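PDB 5ZLI: glutamine synthetase from Helicobacter pylori, which is a type I beta enzyme of the glutamine synthetase family, a dodecamer whose subunits combine a beta-Grasp domain with a larger catalytic domain. Local coordinates for residues N140-F145 with A263-K268; G277-V282 with R365-F370. All coordinates share one frame; numbering follows the deposited sequence.

Contact 1. Residues N140-F145 with A263-K268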
loop_
_atom_site.group_PDB
_atom_site.type_symbol
_atom_site.label_atom_id
_atom_site.label_comp_id
_atom_site.label_asym_id
_atom_site.label_seq_id
_atom_site.Cartn_x
_atom_site.Cartn_y
_atom_site.Cartn_z
ATOM N N ASN B 140 0.485 -43.786 19.149
ATOM C CA ASN B 140 1.150 -42.905 18.181
ATOM C C ASN B 140 0.836 -41.457 18.528
ATOM O O ASN B 140 -0.170 -40.895 18.089
ATOM C CB ASN B 140 0.737 -43.191 16.745
ATOM C CG ASN B 140 1.163 -44.549 16.272
ATOM O OD1 ASN B 140 2.259 -44.710 15.731
ATOM N ND2 ASN B 140 0.282 -45.538 16.441
ATOM N N GLU B 141 1.730 -40.843 19.299
ATOM C CA GLU B 141 1.674 -39.401 19.510
ATOM C C GLU B 141 1.864 -38.675 18.181
ATOM O O GLU B 141 2.630 -39.115 17.313
ATOM C CB GLU B 141 2.730 -38.956 20.535
ATOM C CG GLU B 141 2.603 -39.676 21.892
ATOM C CD GLU B 141 3.679 -39.307 22.936
ATOM O OE1 GLU B 141 4.808 -38.941 22.545
ATOM O OE2 GLU B 141 3.417 -39.478 24.156
ATOM N N PHE B 142 1.155 -37.553 18.037
ATOM C CA PHE B 142 1.137 -36.777 16.809
ATOM C C PHE B 142 1.006 -35.301 17.131
ATOM O O PHE B 142 0.976 -34.890 18.285
ATOM C CB PHE B 142 -0.005 -37.191 15.908
ATOM C CG PHE B 142 -1.350 -37.011 16.536
ATOM C CD1 PHE B 142 -1.963 -35.780 16.550
ATOM C CD2 PHE B 142 -2.008 -38.097 17.081
ATOM C CE1 PHE B 142 -3.207 -35.627 17.128
ATOM C CE2 PHE B 142 -3.227 -37.957 17.623
ATOM C CZ PHE B 142 -3.842 -36.707 17.660
ATOM N N PHE B 143 0.970 -34.503 16.079
ATOM C CA PHE B 143 0.905 -33.060 16.172
ATOM C C PHE B 143 -0.121 -32.567 15.178
ATOM O O PHE B 143 -0.229 -33.082 14.064
ATOM C CB PHE B 143 2.237 -32.383 15.846
ATOM C CG PHE B 143 3.229 -32.406 16.957
ATOM C CD1 PHE B 143 3.262 -31.372 17.896
ATOM C CD2 PHE B 143 4.140 -33.444 17.064
ATOM C CE1 PHE B 143 4.176 -31.383 18.932
ATOM C CE2 PHE B 143 5.068 -33.463 18.092
ATOM C CZ PHE B 143 5.092 -32.432 19.034
ATOM N N ILE B 144 -0.832 -31.534 15.550
ATOM C CA ILE B 144 -1.746 -30.899 14.639
ATOM C C ILE B 144 -1.291 -29.472 14.510
ATOM O O ILE B 144 -1.338 -28.711 15.478
ATOM C CB ILE B 144 -3.188 -30.984 15.107
ATOM C CG1 ILE B 144 -3.605 -32.458 15.070
ATOM C CG2 ILE B 144 -4.045 -29.994 14.282
ATOM C CD1 ILE B 144 -5.097 -32.703 15.128
ATOM N N PHE B 145 -0.766 -29.136 13.355
ATOM C CA PHE B 145 -0.269 -27.801 13.098
ATOM C C PHE B 145 -1.263 -26.992 12.262
ATOM O O PHE B 145 -2.235 -27.518 11.712
ATOM C CB PHE B 145 1.109 -27.907 12.439
ATOM C CG PHE B 145 2.197 -28.474 13.356
ATOM C CD1 PHE B 145 2.438 -27.898 14.621
ATOM C CD2 PHE B 145 2.984 -29.548 12.947
ATOM C CE1 PHE B 145 3.432 -28.386 15.453
ATOM C CE2 PHE B 145 3.991 -30.046 13.773
ATOM C CZ PHE B 145 4.214 -29.468 15.022
ATOM N N ALA B 263 -1.598 -32.400 9.926
ATOM C CA ALA B 263 -1.106 -33.274 10.978
ATOM C C ALA B 263 0.250 -33.844 10.600
ATOM O O ALA B 263 0.696 -33.716 9.467
ATOM C CB ALA B 263 -2.108 -34.401 11.221
ATOM N N THR B 264 0.920 -34.458 11.571
ATOM C CA THR B 264 2.139 -35.231 11.320
ATOM C C THR B 264 2.357 -36.196 12.468
ATOM O O THR B 264 2.055 -35.873 13.625
ATOM C CB THR B 264 3.426 -34.379 11.163
ATOM O OG1 THR B 264 4.600 -35.223 11.263
ATOM C CG2 THR B 264 3.518 -33.337 12.214
ATOM N N PHE B 265 2.855 -37.389 12.141
ATOM C CA PHE B 265 3.361 -38.264 13.183
ATOM C C PHE B 265 4.892 -38.304 13.233
ATOM O O PHE B 265 5.442 -39.170 13.930
ATOM C CB PHE B 265 2.816 -39.660 13.020
ATOM C CG PHE B 265 1.334 -39.780 13.228
ATOM C CD1 PHE B 265 0.447 -39.334 12.272
ATOM C CD2 PHE B 265 0.828 -40.439 14.325
ATOM C CE1 PHE B 265 -0.888 -39.509 12.438
ATOM C CE2 PHE B 265 -0.508 -40.611 14.485
ATOM C CZ PHE B 265 -1.365 -40.155 13.557
ATOM N N MET B 266 5.586 -37.329 12.591
ATOM C CA MET B 266 7.052 -37.351 12.522
ATOM C C MET B 266 7.688 -37.200 13.907
ATOM O O MET B 266 7.204 -36.428 14.739
ATOM C CB MET B 266 7.577 -36.255 11.572
ATOM C CG MET B 266 7.554 -34.809 12.073
ATOM S SD MET B 266 8.095 -33.571 10.848
ATOM C CE MET B 266 9.810 -33.952 10.745
ATOM N N PRO B 267 8.805 -37.886 14.160
ATOM C CA PRO B 267 9.337 -37.969 15.542
ATOM C C PRO B 267 9.669 -36.639 16.221
ATOM O O PRO B 267 9.361 -36.497 17.400
ATOM C CB PRO B 267 10.571 -38.869 15.373
ATOM C CG PRO B 267 10.328 -39.618 14.127
ATOM C CD PRO B 267 9.544 -38.745 13.235
ATOM N N LYS B 268 10.361 -35.694 15.566
ATOM C CA LYS B 268 10.802 -34.452 16.216
ATOM C C LYS B 268 10.642 -33.227 15.307
ATOM O O LYS B 268 11.593 -32.789 14.650
ATOM C CB LYS B 268 12.251 -34.606 16.682
ATOM C CG LYS B 268 12.795 -33.509 17.584
ATOM C CD LYS B 268 12.335 -33.697 19.018
ATOM C CE LYS B 268 13.316 -33.120 19.983
ATOM N NZ LYS B 268 12.721 -33.220 21.311
#
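Phe142 lays its CB over one face of the Phe265 ring, 3.8 Å from the Phe265 centroid and 14° off the normal, a CH-pi contact displaced toward the rim. Asn140 CB comes up to the CD2-CE2 side of the ring, 3.6 Å from Phe265 CE2, and Asn140 O and Glu141 O approach it obliquely. The two phenylalanine side chains lie side by side, pointing the same way, but their ring planes are 55° and their centroids 5.5 Å apart, an oblique aromatic pair. Phe142 carries its CG between the backbone N and the carbonyl carbon (chi1 60°), which leads the ring away from segment 263-268 while CB stays over Phe265. On the other side of the strand pair, one face of the Phe145 ring receives CB of Phe143, and Thr264 CG2 reaches Phe145 CE2 at 3.7 Å, in an oblique approach. With OG1 anti to the backbone N, Thr264 keeps its methyl on this aromatic side while the hydroxyl accepts a bond from Met266 N at 2.7 Å, forming an ST turn just past the strand end. The backbones are joined by the reciprocal bonds Phe143 N to Thr264 O, 3.0 Å, and Thr264 N to Phe143 O, 3.1 Å. Next to this hydrogen-bonded pair, Ile144 and Ala263 form a non-hydrogen-bonded one, where the CA of Ala263 gives a CA-H...O contact to Phe143 O. Helix 238-258 packs on Phe265 through Leu248 and Val252, and Asn140 OD1 is bonded to Ser373 OG. Tyr479 of a neighbouring subunit packs on Phe145, consistent with the C-terminal helical thong of type I glutamine synthetases. The arrangement is a short antiparallel pairing of strand 262-264 with strand 133-145, within the curved sheet of the catalytic domain.

Contact 2. Residues G277-V282 with R365-F370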
loop_
_atom_site.group_PDB
_atom_site.type_symbol
_atom_site.label_atom_id
_atom_site.label_comp_id
_atom_site.label_asym_id
_atom_site.label_seq_id
_atom_site.Cartn_x
_atom_site.Cartn_y
_atom_site.Cartn_z
ATOM N N GLY B 277 6.367 -40.281 20.110
ATOM C CA GLY B 277 6.803 -41.652 20.178
ATOM C C GLY B 277 5.761 -42.572 19.601
ATOM O O GLY B 277 4.609 -42.164 19.403
ATOM N N MET B 278 6.165 -43.795 19.264
ATOM C CA MET B 278 5.228 -44.900 19.106
ATOM C C MET B 278 5.544 -45.855 20.250
ATOM O O MET B 278 6.307 -46.805 20.106
ATOM C CB MET B 278 5.313 -45.579 17.725
ATOM C CG MET B 278 4.230 -46.638 17.487
ATOM S SD MET B 278 4.322 -47.493 15.892
ATOM C CE MET B 278 5.894 -48.343 16.079
ATOM N N HIS B 279 4.999 -45.538 21.423
ATOM C CA HIS B 279 5.070 -46.405 22.588
ATOM C C HIS B 279 4.313 -47.698 22.289
ATOM O O HIS B 279 3.083 -47.716 22.165
ATOM C CB HIS B 279 4.512 -45.666 23.801
ATOM C CG HIS B 279 5.281 -44.429 24.138
ATOM N ND1 HIS B 279 6.618 -44.283 23.830
ATOM C CD2 HIS B 279 4.892 -43.258 24.694
ATOM C CE1 HIS B 279 7.030 -43.089 24.216
ATOM N NE2 HIS B 279 6.001 -42.445 24.737
ATOM N N THR B 280 5.066 -48.774 22.122
ATOM C CA THR B 280 4.554 -50.057 21.658
ATOM C C THR B 280 4.513 -51.026 22.836
ATOM O O THR B 280 5.505 -51.180 23.555
ATOM C CB THR B 280 5.421 -50.577 20.496
ATOM O OG1 THR B 280 6.718 -49.997 20.587
ATOM C CG2 THR B 280 4.870 -50.139 19.176
ATOM N N HIS B 281 3.357 -51.634 23.059
ATOM C CA HIS B 281 3.138 -52.568 24.153
ATOM C C HIS B 281 3.049 -53.992 23.608
ATOM O O HIS B 281 2.247 -54.256 22.702
ATOM C CB HIS B 281 1.845 -52.215 24.915
ATOM C CG HIS B 281 1.895 -50.926 25.692
ATOM N ND1 HIS B 281 1.206 -50.754 26.879
ATOM C CD2 HIS B 281 2.535 -49.753 25.458
ATOM C CE1 HIS B 281 1.425 -49.535 27.346
ATOM N NE2 HIS B 281 2.230 -48.907 26.504
ATOM N N VAL B 282 3.847 -54.920 24.163
ATOM C CA VAL B 282 3.813 -56.303 23.681
ATOM C C VAL B 282 3.359 -57.272 24.776
ATOM O O VAL B 282 3.634 -57.082 25.962
ATOM C CB VAL B 282 5.189 -56.750 23.119
ATOM C CG1 VAL B 282 5.658 -55.825 22.019
ATOM C CG2 VAL B 282 6.206 -56.811 24.234
ATOM N N ARG B 365 2.933 -57.189 30.522
ATOM C CA ARG B 365 3.370 -56.701 29.224
ATOM C C ARG B 365 4.596 -55.836 29.423
ATOM O O ARG B 365 4.865 -55.352 30.525
ATOM C CB ARG B 365 2.277 -55.879 28.532
ATOM C CG ARG B 365 2.477 -54.384 28.706
ATOM C CD ARG B 365 1.202 -53.612 28.676
ATOM N NE ARG B 365 1.128 -52.697 29.808
ATOM C CZ ARG B 365 0.025 -52.039 30.146
ATOM N NH1 ARG B 365 -1.075 -52.213 29.423
ATOM N NH2 ARG B 365 0.017 -51.218 31.197
ATOM N N PHE B 366 5.322 -55.624 28.336
ATOM C CA PHE B 366 6.308 -54.558 28.287
ATOM C C PHE B 366 5.772 -53.393 27.461
ATOM O O PHE B 366 4.804 -53.530 26.707
ATOM C CB PHE B 366 7.618 -55.045 27.675
ATOM C CG PHE B 366 8.293 -56.109 28.455
ATOM C CD1 PHE B 366 8.463 -57.369 27.921
ATOM C CD2 PHE B 366 8.819 -55.839 29.709
ATOM C CE1 PHE B 366 9.135 -58.358 28.639
ATOM C CE2 PHE B 366 9.486 -56.825 30.435
ATOM C CZ PHE B 366 9.645 -58.085 29.898
ATOM N N GLU B 367 6.398 -52.233 27.626
ATOM C CA GLU B 367 6.211 -51.112 26.711
ATOM C C GLU B 367 7.572 -50.644 26.208
ATOM O O GLU B 367 8.442 -50.282 27.009
ATOM C CB GLU B 367 5.450 -49.968 27.370
ATOM C CG GLU B 367 5.554 -48.650 26.598
ATOM C CD GLU B 367 5.119 -47.456 27.429
ATOM O OE1 GLU B 367 3.909 -47.364 27.765
ATOM O OE2 GLU B 367 6.004 -46.651 27.803
ATOM N N PHE B 368 7.786 -50.716 24.891
ATOM C CA PHE B 368 9.029 -50.232 24.280
ATOM C C PHE B 368 8.848 -48.779 23.847
ATOM O O PHE B 368 8.009 -48.476 22.988
ATOM C CB PHE B 368 9.439 -51.108 23.097
ATOM C CG PHE B 368 9.508 -52.567 23.441
ATOM C CD1 PHE B 368 10.574 -53.091 24.146
ATOM C CD2 PHE B 368 8.467 -53.417 23.100
ATOM C CE1 PHE B 368 10.601 -54.446 24.465
ATOM C CE2 PHE B 368 8.512 -54.750 23.409
ATOM C CZ PHE B 368 9.557 -55.266 24.089
ATOM N N ARG B 369 9.636 -47.892 24.440
ATOM C CA ARG B 369 9.456 -46.463 24.252
ATOM C C ARG B 369 10.314 -45.890 23.133
ATOM O O ARG B 369 10.152 -44.712 22.804
ATOM C CB ARG B 369 9.746 -45.711 25.551
ATOM C CG ARG B 369 8.882 -46.115 26.710
ATOM C CD ARG B 369 9.279 -45.355 27.957
ATOM N NE ARG B 369 9.221 -43.898 27.792
ATOM C CZ ARG B 369 8.090 -43.187 27.776
ATOM N NH1 ARG B 369 6.909 -43.779 27.905
ATOM N NH2 ARG B 369 8.135 -41.872 27.630
ATOM N N PHE B 370 11.261 -46.650 22.592
ATOM C CA PHE B 370 12.136 -46.103 21.564
ATOM C C PHE B 370 11.533 -46.030 20.161
ATOM O O PHE B 370 11.973 -45.176 19.383
ATOM C CB PHE B 370 13.462 -46.867 21.528
ATOM C CG PHE B 370 13.313 -48.363 21.416
ATOM C CD1 PHE B 370 13.221 -49.149 22.554
ATOM C CD2 PHE B 370 13.294 -48.990 20.185
ATOM C CE1 PHE B 370 13.084 -50.511 22.473
ATOM C CE2 PHE B 370 13.148 -50.378 20.098
ATOM C CZ PHE B 370 13.045 -51.128 21.247
#
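Val282 presses both methyls against the rim of the Phe368 ring, CG1 lying in the ring plane, and the two side chains cross at about a right angle. This apolar face is closely packed; Phe366 meets Val282 through its CB, while its ring turns away to helix 302-313. The strands are antiparallel: Thr280 and Phe368 exchange backbone bonds (Thr280 N to Phe368 O, 3.1 Å; Phe368 N to Thr280 O, 2.7 Å), as do Val282 and Phe366. The face bearing His281 and Glu367 is polar. Here Glu367 CB sits over one face of the His281 imidazole, 3.7 Å from the His281 centroid, and its extended chain runs beside the ring to a weak bond from His281 NE2 to Glu367 OE1. That OE1 also has a salt bridge to Arg354, while Glu367 OE2 forms a salt bridge with Arg369 NH1, 3.0 Å. A bend at chi3 (57°) brings the Arg369 guanidinium flat onto His279, centres 4.1 Å apart and planes at 30°; Arg369 NH2 bonds to Glu337 O. The solvent side is at Arg365, the partly exposed residue here, whose guanidinium, at 70° to the His281 ring, has His281 CE1 over one face. Strand 278-286 is thus flanked by strands 133-145 and 366-368, the latter pairing in turn with strand 351-355, while helix 302-313 packs against Val282, Phe366 and Phe368 on the apolar face.

Contacts 1 and 2 follow each other along the chain and belong to one curved sheet, their centres about 17 Å apart. They meet where strand 133-145 adjoins strand 278-286. Glu141 N lies 3.2 Å from Gly277 O, a probable hydrogen bond, and Glu141 OE1 accepts a hydrogen bond from Gly277 N. The other carboxylate oxygen, Glu141 OE2, lies 4.0 Å from His279 NE2, a packing contact, and is close to the like-charged Glu223 and Glu230. As in other glutamine synthetases, this sheet probably lines the active-site funnel. Contact 1 also touches a neighbouring subunit, whereas no other protein chain touches the segments of contact 2.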